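Long-range contacts in iron Transport-associated domain protein (Bacillus anthracis, PDB 4H8Q), which binds heme through a NEAT domain and forms part of a hemophore that extracts heme from methemoglobin: residues A19-D25 with D119-D125; M33-V38 with M54-N58; F65-K69 with V90-A94. The protein carries 1 engineered substitution. One frame throughout, in Å; residues are numbered along the deposited sequence.

Interaction 1 (A19-D25 with D119-D125); sequences AFKVLKD and DVQIQFD. With HEM (protoporphyrin IX containing Fe), chain B.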
loop_
_atom_site.group_PDB
_atom_site.type_symbol
_atom_site.label_atom_id
_atom_site.label_comp_id
_atom_site.label_asym_id
_atom_site.label_seq_id
_atom_site.Cartn_x
_atom_site.Cartn_y
_atom_site.Cartn_z
ATOM N N ALA A 19 6.882 6.618 6.778
ATOM C CA ALA A 19 7.666 5.520 6.234
ATOM C C ALA A 19 6.974 4.193 6.498
ATOM O O ALA A 19 6.234 4.052 7.470
ATOM C CB ALA A 19 9.069 5.507 6.848
ATOM N N PHE A 20 7.219 3.217 5.634
ATOM C CA PHE A 20 6.626 1.892 5.814
ATOM C C PHE A 20 7.424 0.856 5.039
ATOM O O PHE A 20 8.270 1.202 4.195
ATOM C CB PHE A 20 5.169 1.878 5.335
ATOM C CG PHE A 20 5.039 1.984 3.843
ATOM C CD1 PHE A 20 5.060 3.226 3.224
ATOM C CD2 PHE A 20 4.917 0.841 3.058
ATOM C CE1 PHE A 20 4.964 3.326 1.845
ATOM C CE2 PHE A 20 4.810 0.932 1.679
ATOM C CZ PHE A 20 4.835 2.175 1.069
ATOM N N LYS A 21 7.147 -0.413 5.331
ATOM C CA LYS A 21 7.715 -1.534 4.609
ATOM C C LYS A 21 6.580 -2.510 4.322
ATOM O O LYS A 21 5.621 -2.596 5.098
ATOM C CB LYS A 21 8.782 -2.229 5.468
ATOM C CG LYS A 21 10.044 -1.418 5.689
ATOM C CD LYS A 21 10.962 -2.106 6.697
ATOM C CE LYS A 21 12.241 -1.302 6.933
ATOM N NZ LYS A 21 13.091 -1.909 8.007
ATOM N N VAL A 22 6.677 -3.228 3.211
ATOM C CA VAL A 22 5.761 -4.325 2.938
ATOM C C VAL A 22 6.453 -5.626 3.315
ATOM O O VAL A 22 7.567 -5.890 2.867
ATOM C CB VAL A 22 5.345 -4.372 1.459
ATOM C CG1 VAL A 22 4.285 -5.452 1.231
ATOM C CG2 VAL A 22 4.801 -3.002 1.031
ATOM N N LEU A 23 5.772 -6.431 4.124
ATOM C CA LEU A 23 6.334 -7.666 4.663
ATOM C C LEU A 23 5.697 -8.897 4.038
ATOM O O LEU A 23 4.508 -8.915 3.733
ATOM C CB LEU A 23 6.131 -7.697 6.179
ATOM C CG LEU A 23 6.690 -6.517 6.971
ATOM C CD1 LEU A 23 6.305 -6.645 8.450
ATOM C CD2 LEU A 23 8.213 -6.411 6.791
ATOM N N LYS A 24 6.499 -9.940 3.847
ATOM C CA LYS A 24 5.984 -11.221 3.407
ATOM C C LYS A 24 4.984 -11.767 4.429
ATOM O O LYS A 24 5.194 -11.636 5.634
ATOM C CB LYS A 24 7.162 -12.179 3.206
ATOM C CG LYS A 24 6.776 -13.580 2.817
ATOM C CD LYS A 24 8.025 -14.411 2.533
ATOM C CE LYS A 24 7.665 -15.850 2.214
ATOM N NZ LYS A 24 8.879 -16.664 1.947
ATOM N N ASP A 25 3.902 -12.358 3.934
ATOM C CA ASP A 25 2.765 -12.774 4.757
ATOM C C ASP A 25 3.201 -13.577 5.989
ATOM O O ASP A 25 3.895 -14.589 5.858
ATOM C CB ASP A 25 1.799 -13.603 3.913
ATOM C CG ASP A 25 0.507 -13.947 4.651
ATOM O OD1 ASP A 25 -0.034 -13.083 5.373
ATOM O OD2 ASP A 25 0.029 -15.093 4.488
ATOM N N ASP A 119 -1.003 -12.547 -0.218
ATOM C CA ASP A 119 -1.229 -11.756 0.973
ATOM C C ASP A 119 0.082 -11.095 1.404
ATOM O O ASP A 119 1.151 -11.685 1.278
ATOM C CB ASP A 119 -1.749 -12.658 2.098
ATOM C CG ASP A 119 -3.121 -13.235 1.797
ATOM O OD1 ASP A 119 -3.272 -14.473 1.823
ATOM O OD2 ASP A 119 -4.054 -12.455 1.551
ATOM N N VAL A 120 0.012 -9.860 1.887
ATOM C CA VAL A 120 1.165 -9.212 2.496
ATOM C C VAL A 120 0.699 -8.398 3.692
ATOM O O VAL A 120 -0.509 -8.198 3.889
ATOM C CB VAL A 120 1.859 -8.242 1.520
ATOM C CG1 VAL A 120 2.448 -8.987 0.347
ATOM C CG2 VAL A 120 0.854 -7.185 1.029
ATOM N N GLN A 121 1.654 -7.941 4.496
ATOM C CA GLN A 121 1.361 -6.983 5.553
ATOM C C GLN A 121 2.116 -5.686 5.327
ATOM O O GLN A 121 3.262 -5.689 4.884
ATOM C CB GLN A 121 1.716 -7.538 6.934
ATOM C CG GLN A 121 0.700 -8.524 7.480
ATOM C CD GLN A 121 0.882 -9.905 6.906
ATOM O OE1 GLN A 121 1.956 -10.492 7.034
ATOM N NE2 GLN A 121 -0.156 -10.436 6.271
ATOM N N ILE A 122 1.465 -4.569 5.626
ATOM C CA ILE A 122 2.141 -3.286 5.605
ATOM C C ILE A 122 2.455 -2.883 7.037
ATOM O O ILE A 122 1.571 -2.892 7.897
ATOM C CB ILE A 122 1.262 -2.205 4.945
ATOM C CG1 ILE A 122 1.013 -2.573 3.481
ATOM C CG2 ILE A 122 1.938 -0.841 5.049
ATOM C CD1 ILE A 122 -0.131 -1.790 2.809
ATOM N N GLN A 123 3.711 -2.541 7.295
ATOM C CA GLN A 123 4.099 -2.030 8.606
ATOM C C GLN A 123 4.586 -0.603 8.464
ATOM O O GLN A 123 5.596 -0.350 7.815
ATOM C CB GLN A 123 5.190 -2.890 9.247
ATOM C CG GLN A 123 5.555 -2.437 10.653
ATOM C CD GLN A 123 4.924 -3.314 11.723
ATOM O OE1 GLN A 123 5.349 -4.452 11.935
ATOM N NE2 GLN A 123 3.899 -2.793 12.395
ATOM N N PHE A 124 3.845 0.326 9.062
ATOM C CA PHE A 124 4.244 1.723 9.098
ATOM C C PHE A 124 5.211 1.936 10.250
ATOM O O PHE A 124 5.179 1.197 11.241
ATOM C CB PHE A 124 3.023 2.630 9.274
ATOM C CG PHE A 124 1.981 2.450 8.204
ATOM C CD1 PHE A 124 0.889 1.636 8.417
ATOM C CD2 PHE A 124 2.109 3.097 6.981
ATOM C CE1 PHE A 124 -0.066 1.454 7.434
ATOM C CE2 PHE A 124 1.154 2.925 5.990
ATOM C CZ PHE A 124 0.067 2.106 6.223
ATOM N N ASP A 125 6.073 2.940 10.117
ATOM C CA ASP A 125 6.958 3.328 11.210
ATOM C C ASP A 125 6.918 4.838 11.390
ATOM O O ASP A 125 7.739 5.558 10.824
ATOM C CB ASP A 125 8.389 2.854 10.947
ATOM C CG ASP A 125 9.320 3.145 12.112
ATOM O OD1 ASP A 125 8.870 3.773 13.091
ATOM O OD2 ASP A 125 10.503 2.754 12.040
HETATM C CHA HEM B . 7.057 -13.917 -4.654
HETATM C CHB HEM B . 9.612 -13.262 -8.728
HETATM C CHC HEM B . 7.152 -9.171 -9.681
HETATM C CHD HEM B . 5.015 -9.493 -5.326
HETATM C C1A HEM B . 7.949 -14.092 -5.678
HETATM C C2A HEM B . 8.865 -15.207 -5.825
HETATM C C3A HEM B . 9.566 -15.008 -6.947
HETATM C C4A HEM B . 9.115 -13.780 -7.558
HETATM C CMA HEM B . 10.666 -15.923 -7.526
HETATM C CAA HEM B . 9.011 -16.391 -4.834
HETATM C CBA HEM B . 9.639 -15.889 -3.533
HETATM C CGA HEM B . 11.002 -15.267 -3.754
HETATM O O1A HEM B . 11.828 -15.859 -4.493
HETATM O O2A HEM B . 11.293 -14.184 -3.180
HETATM C C1B HEM B . 9.184 -12.093 -9.316
HETATM C C2B HEM B . 9.745 -11.515 -10.514
HETATM C C3B HEM B . 9.081 -10.394 -10.783
HETATM C C4B HEM B . 8.058 -10.212 -9.767
HETATM C CMB HEM B . 10.932 -12.095 -11.319
HETATM C CAB HEM B . 9.375 -9.472 -11.988
HETATM C CBB HEM B . 8.746 -8.307 -12.102
HETATM C C1C HEM B . 6.380 -8.882 -8.572
HETATM C C2C HEM B . 5.556 -7.701 -8.390
HETATM C C3C HEM B . 4.962 -7.786 -7.194
HETATM C C4C HEM B . 5.388 -9.028 -6.566
HETATM C CMC HEM B . 5.393 -6.560 -9.426
HETATM C CAC HEM B . 3.994 -6.752 -6.582
HETATM C CBC HEM B . 3.356 -7.047 -5.451
HETATM C C1D HEM B . 5.368 -10.706 -4.783
HETATM C C2D HEM B . 4.875 -11.175 -3.515
HETATM C C3D HEM B . 5.503 -12.538 -3.300
HETATM C C4D HEM B . 6.319 -12.773 -4.465
HETATM C CMD HEM B . 3.916 -10.445 -2.564
HETATM C CAD HEM B . 5.297 -13.472 -2.094
HETATM C CBD HEM B . 6.531 -13.447 -1.204
HETATM C CGD HEM B . 6.832 -12.060 -0.710
HETATM O O1D HEM B . 5.926 -11.374 -0.150
HETATM O O2D HEM B . 8.011 -11.645 -0.860
HETATM N NA HEM B . 8.125 -13.245 -6.749
HETATM N NB HEM B . 8.154 -11.272 -8.884
HETATM N NC HEM B . 6.258 -9.656 -7.433
HETATM N ND HEM B . 6.218 -11.673 -5.322
HETATM FE FE HEM B . 7.019 -11.581 -7.200
HETATM O O HOH W 1 7.736 7.870 9.278
HETATM O O HOH W 2 3.719 -12.516 1.015
HETATM O O HOH W 3 -2.634 -15.644 4.514
#

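Interaction 2 (M33-V38 with M54-N58); sequences MNTYVV and MTLKN. Engineered in segment 33-38: Thr-35 (natural residue Gln). With HEM (protoporphyrin IX containing Fe), chain B.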
loop_
_atom_site.group_PDB
_atom_site.type_symbol
_atom_site.label_atom_id
_atom_site.label_comp_id
_atom_site.label_asym_id
_atom_site.label_seq_id
_atom_site.Cartn_x
_atom_site.Cartn_y
_atom_site.Cartn_z
ATOM N N MET A 33 7.194 -7.357 -2.836
ATOM C CA MET A 33 6.353 -6.212 -3.190
ATOM C C MET A 33 6.981 -4.892 -2.760
ATOM O O MET A 33 6.690 -3.848 -3.335
ATOM C CB MET A 33 4.950 -6.348 -2.603
ATOM C CG MET A 33 4.059 -5.159 -2.924
ATOM S SD MET A 33 2.337 -5.527 -2.553
ATOM C CE MET A 33 1.606 -3.968 -3.075
ATOM N N ASN A 34 7.847 -4.924 -1.753
ATOM C CA ASN A 34 8.400 -3.697 -1.218
ATOM C C ASN A 34 9.165 -2.909 -2.278
ATOM O O ASN A 34 9.303 -1.684 -2.191
ATOM C CB ASN A 34 9.304 -4.007 -0.030
ATOM C CG ASN A 34 9.599 -2.792 0.798
ATOM O OD1 ASN A 34 8.709 -2.229 1.447
ATOM N ND2 ASN A 34 10.860 -2.373 0.794
ATOM N N THR A 35 9.656 -3.628 -3.280
ATOM C CA THR A 35 10.396 -3.040 -4.391
ATOM C C THR A 35 9.516 -2.128 -5.253
ATOM O O THR A 35 10.013 -1.228 -5.943
ATOM C CB THR A 35 10.954 -4.179 -5.282
ATOM O OG1 THR A 35 11.973 -4.892 -4.559
ATOM C CG2 THR A 35 11.528 -3.650 -6.581
ATOM N N TYR A 36 8.208 -2.362 -5.190
ATOM C CA TYR A 36 7.258 -1.759 -6.125
ATOM C C TYR A 36 6.354 -0.727 -5.473
ATOM O O TYR A 36 5.324 -0.354 -6.027
ATOM C CB TYR A 36 6.417 -2.847 -6.793
ATOM C CG TYR A 36 7.266 -3.778 -7.619
ATOM C CD1 TYR A 36 7.654 -3.425 -8.901
ATOM C CD2 TYR A 36 7.715 -4.985 -7.102
ATOM C CE1 TYR A 36 8.451 -4.260 -9.661
ATOM C CE2 TYR A 36 8.512 -5.831 -7.851
ATOM C CZ TYR A 36 8.879 -5.458 -9.131
ATOM O OH TYR A 36 9.679 -6.282 -9.884
ATOM N N VAL A 37 6.734 -0.277 -4.284
ATOM C CA VAL A 37 6.017 0.804 -3.626
ATOM C C VAL A 37 6.997 1.917 -3.285
ATOM O O VAL A 37 8.205 1.687 -3.162
ATOM C CB VAL A 37 5.344 0.331 -2.322
ATOM C CG1 VAL A 37 4.424 -0.829 -2.602
ATOM C CG2 VAL A 37 6.398 -0.050 -1.280
ATOM N N VAL A 38 6.483 3.131 -3.144
ATOM C CA VAL A 38 7.320 4.246 -2.739
ATOM C C VAL A 38 7.118 4.570 -1.266
ATOM O O VAL A 38 6.000 4.784 -0.817
ATOM C CB VAL A 38 7.022 5.499 -3.564
ATOM C CG1 VAL A 38 7.829 6.682 -3.034
ATOM C CG2 VAL A 38 7.303 5.241 -5.035
ATOM N N MET A 54 -0.538 5.917 -1.295
ATOM C CA MET A 54 0.680 5.167 -1.582
ATOM C C MET A 54 0.887 5.045 -3.083
ATOM O O MET A 54 -0.045 4.698 -3.810
ATOM C CB MET A 54 0.551 3.762 -0.993
ATOM C CG MET A 54 1.777 2.905 -1.190
ATOM S SD MET A 54 1.579 1.327 -0.352
ATOM C CE MET A 54 1.321 1.865 1.332
ATOM N N THR A 55 2.105 5.317 -3.542
ATOM C CA THR A 55 2.451 5.161 -4.949
ATOM C C THR A 55 2.910 3.736 -5.261
ATOM O O THR A 55 3.804 3.192 -4.591
ATOM C CB THR A 55 3.553 6.156 -5.362
ATOM O OG1 THR A 55 3.068 7.497 -5.182
ATOM C CG2 THR A 55 3.948 5.947 -6.818
ATOM N N LEU A 56 2.284 3.142 -6.272
ATOM C CA LEU A 56 2.685 1.837 -6.793
ATOM C C LEU A 56 3.511 2.032 -8.056
ATOM O O LEU A 56 3.111 2.776 -8.963
ATOM C CB LEU A 56 1.451 1.006 -7.137
ATOM C CG LEU A 56 0.463 0.717 -6.005
ATOM C CD1 LEU A 56 -0.756 -0.026 -6.506
ATOM C CD2 LEU A 56 1.147 -0.086 -4.917
ATOM N N LYS A 57 4.662 1.371 -8.110
ATOM C CA LYS A 57 5.488 1.361 -9.312
ATOM C C LYS A 57 5.135 0.151 -10.172
ATOM O O LYS A 57 4.445 -0.755 -9.716
ATOM C CB LYS A 57 6.965 1.357 -8.927
ATOM C CG LYS A 57 7.374 2.636 -8.195
ATOM C CD LYS A 57 8.371 2.381 -7.076
ATOM C CE LYS A 57 9.734 2.029 -7.599
ATOM N NZ LYS A 57 10.712 1.888 -6.478
ATOM N N ASN A 58 5.590 0.146 -11.423
ATOM C CA ASN A 58 5.171 -0.876 -12.382
ATOM C C ASN A 58 3.670 -1.114 -12.334
ATOM O O ASN A 58 3.199 -2.256 -12.287
ATOM C CB ASN A 58 5.944 -2.177 -12.160
ATOM C CG ASN A 58 7.385 -2.066 -12.606
ATOM O OD1 ASN A 58 8.267 -1.730 -11.817
ATOM N ND2 ASN A 58 7.624 -2.313 -13.883
HETATM C CHA HEM B . 7.057 -13.917 -4.654
HETATM C CHB HEM B . 9.612 -13.262 -8.728
HETATM C CHC HEM B . 7.152 -9.171 -9.681
HETATM C CHD HEM B . 5.015 -9.493 -5.326
HETATM C C1A HEM B . 7.949 -14.092 -5.678
HETATM C C2A HEM B . 8.865 -15.207 -5.825
HETATM C C3A HEM B . 9.566 -15.008 -6.947
HETATM C C4A HEM B . 9.115 -13.780 -7.558
HETATM C CMA HEM B . 10.666 -15.923 -7.526
HETATM C CAA HEM B . 9.011 -16.391 -4.834
HETATM C CBA HEM B . 9.639 -15.889 -3.533
HETATM C CGA HEM B . 11.002 -15.267 -3.754
HETATM O O1A HEM B . 11.828 -15.859 -4.493
HETATM O O2A HEM B . 11.293 -14.184 -3.180
HETATM C C1B HEM B . 9.184 -12.093 -9.316
HETATM C C2B HEM B . 9.745 -11.515 -10.514
HETATM C C3B HEM B . 9.081 -10.394 -10.783
HETATM C C4B HEM B . 8.058 -10.212 -9.767
HETATM C CMB HEM B . 10.932 -12.095 -11.319
HETATM C CAB HEM B . 9.375 -9.472 -11.988
HETATM C CBB HEM B . 8.746 -8.307 -12.102
HETATM C C1C HEM B . 6.380 -8.882 -8.572
HETATM C C2C HEM B . 5.556 -7.701 -8.390
HETATM C C3C HEM B . 4.962 -7.786 -7.194
HETATM C C4C HEM B . 5.388 -9.028 -6.566
HETATM C CMC HEM B . 5.393 -6.560 -9.426
HETATM C CAC HEM B . 3.994 -6.752 -6.582
HETATM C CBC HEM B . 3.356 -7.047 -5.451
HETATM C C1D HEM B . 5.368 -10.706 -4.783
HETATM C C2D HEM B . 4.875 -11.175 -3.515
HETATM C C3D HEM B . 5.503 -12.538 -3.300
HETATM C C4D HEM B . 6.319 -12.773 -4.465
HETATM C CMD HEM B . 3.916 -10.445 -2.564
HETATM C CAD HEM B . 5.297 -13.472 -2.094
HETATM C CBD HEM B . 6.531 -13.447 -1.204
HETATM C CGD HEM B . 6.832 -12.060 -0.710
HETATM O O1D HEM B . 5.926 -11.374 -0.150
HETATM O O2D HEM B . 8.011 -11.645 -0.860
HETATM N NA HEM B . 8.125 -13.245 -6.749
HETATM N NB HEM B . 8.154 -11.272 -8.884
HETATM N NC HEM B . 6.258 -9.656 -7.433
HETATM N ND HEM B . 6.218 -11.673 -5.322
HETATM FE FE HEM B . 7.019 -11.581 -7.200
HETATM O O HOH W 4 10.857 1.571 -3.852
HETATM O O HOH W 5 3.879 6.310 -1.632
#

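Interaction 3 (F65-K69 with V90-A94); sequences FQTEK and VEFEA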
loop_
_atom_site.group_PDB
_atom_site.type_symbol
_atom_site.label_atom_id
_atom_site.label_comp_id
_atom_site.label_asym_id
_atom_site.label_seq_id
_atom_site.Cartn_x
_atom_site.Cartn_y
_atom_site.Cartn_z
ATOM N N PHE A 65 -5.233 -4.372 -5.843
ATOM C CA PHE A 65 -4.618 -4.072 -4.560
ATOM C C PHE A 65 -5.700 -3.813 -3.523
ATOM O O PHE A 65 -6.537 -2.925 -3.702
ATOM C CB PHE A 65 -3.673 -2.865 -4.648
ATOM C CG PHE A 65 -3.050 -2.512 -3.334
ATOM C CD1 PHE A 65 -2.100 -3.350 -2.760
ATOM C CD2 PHE A 65 -3.448 -1.387 -2.639
ATOM C CE1 PHE A 65 -1.532 -3.048 -1.537
ATOM C CE2 PHE A 65 -2.884 -1.072 -1.405
ATOM C CZ PHE A 65 -1.921 -1.897 -0.859
ATOM N N GLN A 66 -5.691 -4.593 -2.443
ATOM C CA GLN A 66 -6.752 -4.495 -1.442
ATOM C C GLN A 66 -6.170 -4.387 -0.041
ATOM O O GLN A 66 -5.082 -4.900 0.240
ATOM C CB GLN A 66 -7.662 -5.722 -1.524
ATOM C CG GLN A 66 -8.253 -5.936 -2.892
ATOM C CD GLN A 66 -9.120 -7.173 -2.963
ATOM O OE1 GLN A 66 -9.011 -8.075 -2.132
ATOM N NE2 GLN A 66 -9.981 -7.227 -3.971
ATOM N N THR A 67 -6.888 -3.717 0.852
ATOM C CA THR A 67 -6.474 -3.689 2.243
ATOM C C THR A 67 -7.640 -4.106 3.127
ATOM O O THR A 67 -8.798 -4.035 2.710
ATOM C CB THR A 67 -5.954 -2.303 2.669
ATOM O OG1 THR A 67 -7.003 -1.333 2.559
ATOM C CG2 THR A 67 -4.792 -1.878 1.793
ATOM N N GLU A 68 -7.328 -4.561 4.332
ATOM C CA GLU A 68 -8.368 -5.044 5.238
ATOM C C GLU A 68 -9.156 -3.871 5.788
ATOM O O GLU A 68 -8.580 -2.904 6.288
ATOM C CB GLU A 68 -7.769 -5.863 6.385
ATOM C CG GLU A 68 -8.827 -6.443 7.333
ATOM C CD GLU A 68 -8.339 -7.655 8.112
ATOM O OE1 GLU A 68 -7.112 -7.822 8.269
ATOM O OE2 GLU A 68 -9.190 -8.448 8.569
ATOM N N LYS A 69 -10.475 -3.969 5.684
ATOM C CA LYS A 69 -11.375 -2.926 6.151
ATOM C C LYS A 69 -12.635 -3.582 6.697
ATOM O O LYS A 69 -13.331 -4.296 5.972
ATOM C CB LYS A 69 -11.733 -1.987 4.996
ATOM C CG LYS A 69 -12.779 -0.930 5.338
ATOM C CD LYS A 69 -13.282 -0.234 4.080
ATOM C CE LYS A 69 -14.337 0.816 4.400
ATOM N NZ LYS A 69 -13.799 1.916 5.252
ATOM N N VAL A 90 -2.754 4.901 -4.828
ATOM C CA VAL A 90 -3.936 4.286 -4.233
ATOM C C VAL A 90 -4.124 4.822 -2.821
ATOM O O VAL A 90 -3.159 5.206 -2.151
ATOM C CB VAL A 90 -3.866 2.732 -4.239
ATOM C CG1 VAL A 90 -3.772 2.204 -5.678
ATOM C CG2 VAL A 90 -2.689 2.234 -3.403
ATOM N N GLU A 91 -5.370 4.864 -2.372
ATOM C CA GLU A 91 -5.681 5.448 -1.074
ATOM C C GLU A 91 -6.538 4.493 -0.269
ATOM O O GLU A 91 -7.456 3.870 -0.802
ATOM C CB GLU A 91 -6.434 6.756 -1.286
ATOM C CG GLU A 91 -6.907 7.431 -0.026
ATOM C CD GLU A 91 -7.787 8.629 -0.346
ATOM O OE1 GLU A 91 -9.011 8.434 -0.542
ATOM O OE2 GLU A 91 -7.247 9.755 -0.420
ATOM N N PHE A 92 -6.228 4.369 1.013
ATOM C CA PHE A 92 -6.962 3.473 1.894
ATOM C C PHE A 92 -6.834 3.955 3.326
ATOM O O PHE A 92 -5.954 4.755 3.651
ATOM C CB PHE A 92 -6.452 2.026 1.770
ATOM C CG PHE A 92 -4.964 1.881 1.986
ATOM C CD1 PHE A 92 -4.452 1.722 3.262
ATOM C CD2 PHE A 92 -4.084 1.908 0.913
ATOM C CE1 PHE A 92 -3.087 1.585 3.461
ATOM C CE2 PHE A 92 -2.720 1.771 1.105
ATOM C CZ PHE A 92 -2.223 1.613 2.387
ATOM N N GLU A 93 -7.725 3.468 4.178
ATOM C CA GLU A 93 -7.752 3.870 5.571
ATOM C C GLU A 93 -6.825 3.008 6.407
ATOM O O GLU A 93 -6.664 1.807 6.158
ATOM C CB GLU A 93 -9.177 3.754 6.114
ATOM C CG GLU A 93 -9.832 5.066 6.461
ATOM C CD GLU A 93 -11.150 4.865 7.185
ATOM O OE1 GLU A 93 -12.177 4.660 6.500
ATOM O OE2 GLU A 93 -11.153 4.899 8.437
ATOM N N ALA A 94 -6.195 3.636 7.392
ATOM C CA ALA A 94 -5.448 2.908 8.398
ATOM C C ALA A 94 -6.030 3.307 9.745
ATOM O O ALA A 94 -6.648 4.363 9.875
ATOM C CB ALA A 94 -3.977 3.252 8.319
HETATM O O HOH W 6 -7.780 -0.353 4.906
#

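Interaction 1 (A19-D25 with D119-D125)
Phe-20 lies against the last residues of the opposing strand, with its CB 3.7 Å from Phe-124 CD2 and its CD2 4.0 Å from Ile-122 CG2. Val-22 continues this apolar face, its CG1 lying 3.7 Å from Val-120 CB. On the other face Leu-23 CD1 rests 4.0 Å from Gln-123 CB. Between the two faces runs an antiparallel ladder: Lys-21 and Gln-123 bond reciprocally (N to O, 2.9 Å each way), as do Leu-23 and Gln-121 (Leu-23 N to Gln-121 O, 2.7 Å; Gln-121 N to Leu-23 O, 3.1 Å), while Asp-125 N reaches Ala-19 O at 2.9 Å. Beyond the ladder side chains take over. Gln-121 NE2 donates to Asp-25 OD1 at 2.8 Å, and Gln-121 OE1 receives the backbone NH of Lys-26. A water accepts from Asp-25 N (2.9 Å) and donates to Asp-119 O and to the heme propionate atom O1D, both at 2.7 Å; Lys-24 and Val-120 also touch the heme. Asp-119 forms a salt bridge with Lys-104. Joining the first and last strands edge to edge closes the antiparallel barrel, here within the immunoglobulin-like fold characteristic of NEAT domains.

Interaction 2 (M33-V38 with M54-N58)
Two backbone bonds join the loop 33-38 to the end of strand 49-56: Lys-57 N donates to Tyr-36 O at 2.8 Å, and Val-38 N to Thr-55 O at 3.0 Å. They flank Val-37 and Leu-56, which form a single bridge, and the same two carbonyls accept CA-H...O contacts from Leu-56 CA (3.5 Å to Tyr-36 O) and Val-37 CA (3.4 Å to Thr-55 O). One water extends the backbone pairing, donating to Val-38 O (2.7 Å) and accepting from Thr-55 N (2.8 Å); a second ties Val-37 O (2.7 Å) to the lysine ammonium, accepting from Lys-57 NZ (2.6 Å). Lys-57 NZ also reaches Thr-35 O at 3.2 Å, a backbone acceptor of the engineered residue, which is Gln in the natural sequence. Within the loop, Tyr-36 N bonds Met-33 O at 2.8 Å, closing a beta turn, while Met-33 N is taken by Ser-31 OG. Asn-34 OD1 turns back to accept the amide of Val-22 on strand 14-24. This turn belongs to the lip that overhangs the heme pocket in NEAT domains. Met-33 CG approaches the heme vinyl carbon CBC to 3.2 Å, and Tyr-36 sets one ring face against heme C2C, with its OH 3.1 Å from CBB. Asn-58 OD1 touches the edge of that ring, 3.3 Å from Tyr-36 CE1. Beneath the lip the chemistry turns apolar: Val-37 CG1 lies 4.2 Å from Met-54 SD and 4.1 Å from Leu-56 CD2.

Interaction 3 (F65-K69 with V90-A94)
Different chi1 wells bring two phenylalanines together between strands that do not pair. Phe-65 is t and Phe-92 is p, and both CA-to-CB bonds point toward the other segment, so that Phe-65 CE2 meets Phe-92 CE2 at 3.8 Å. The ring planes are inclined at 58° with centroids 5.9 Å apart, an oblique pairing. Val-90, in the m rotamer, places CG2 3.8 Å from Phe-65 CD2. The p rotamer of Thr-67 serves both of its branches: CG2 makes a CH-pi contact over the face of the Phe-92 ring, 3.8 Å from its centroid, while OG1 donates to a water at 2.7 Å. That water donates to Glu-93 O (2.7 Å) and Glu-68 O (3.0 Å), linking the backbones. At the exposed end Lys-69 is extended until a final p turn at chi4, and Glu-93 has chi1 near -113°, between wells; its OE1 forms a 3.4 Å salt bridge with Lys-69 NZ. Ile-122 of strand 114-125 touches both aromatic rings. With axes 7.9 Å apart at 19°, the segments flank strand 72-82; Phe-65, Thr-67, Val-90 and Phe-92 meet over it because the sheet curls, the inward-pointing core of a closed barrel with an immunoglobulin-like fold.

How the interactions relate
One sheet can be held in several ways. Interaction 1 is a backbone ladder between neighbouring strands, with interactions 2 and 3 nested in the chain between its ends. Interaction 2 fastens a loop to a strand with fewer backbone bonds, supplemented by waters and a lysine. Interaction 3 relies on side chains and is the most buried, with its charged pair toward the surface, at the exposed Lys-69. Inside, Ile-122 and Phe-124 pack on Phe-92, Met-33 and Met-54 reach Phe-65 and Phe-92 respectively, and Phe-20 meets Val-37. Two contacts touch the heme: interaction 1 through a water-bridged propionate and direct contacts of Lys-24 and Val-120, interaction 2 chiefly through apolar and ring contacts.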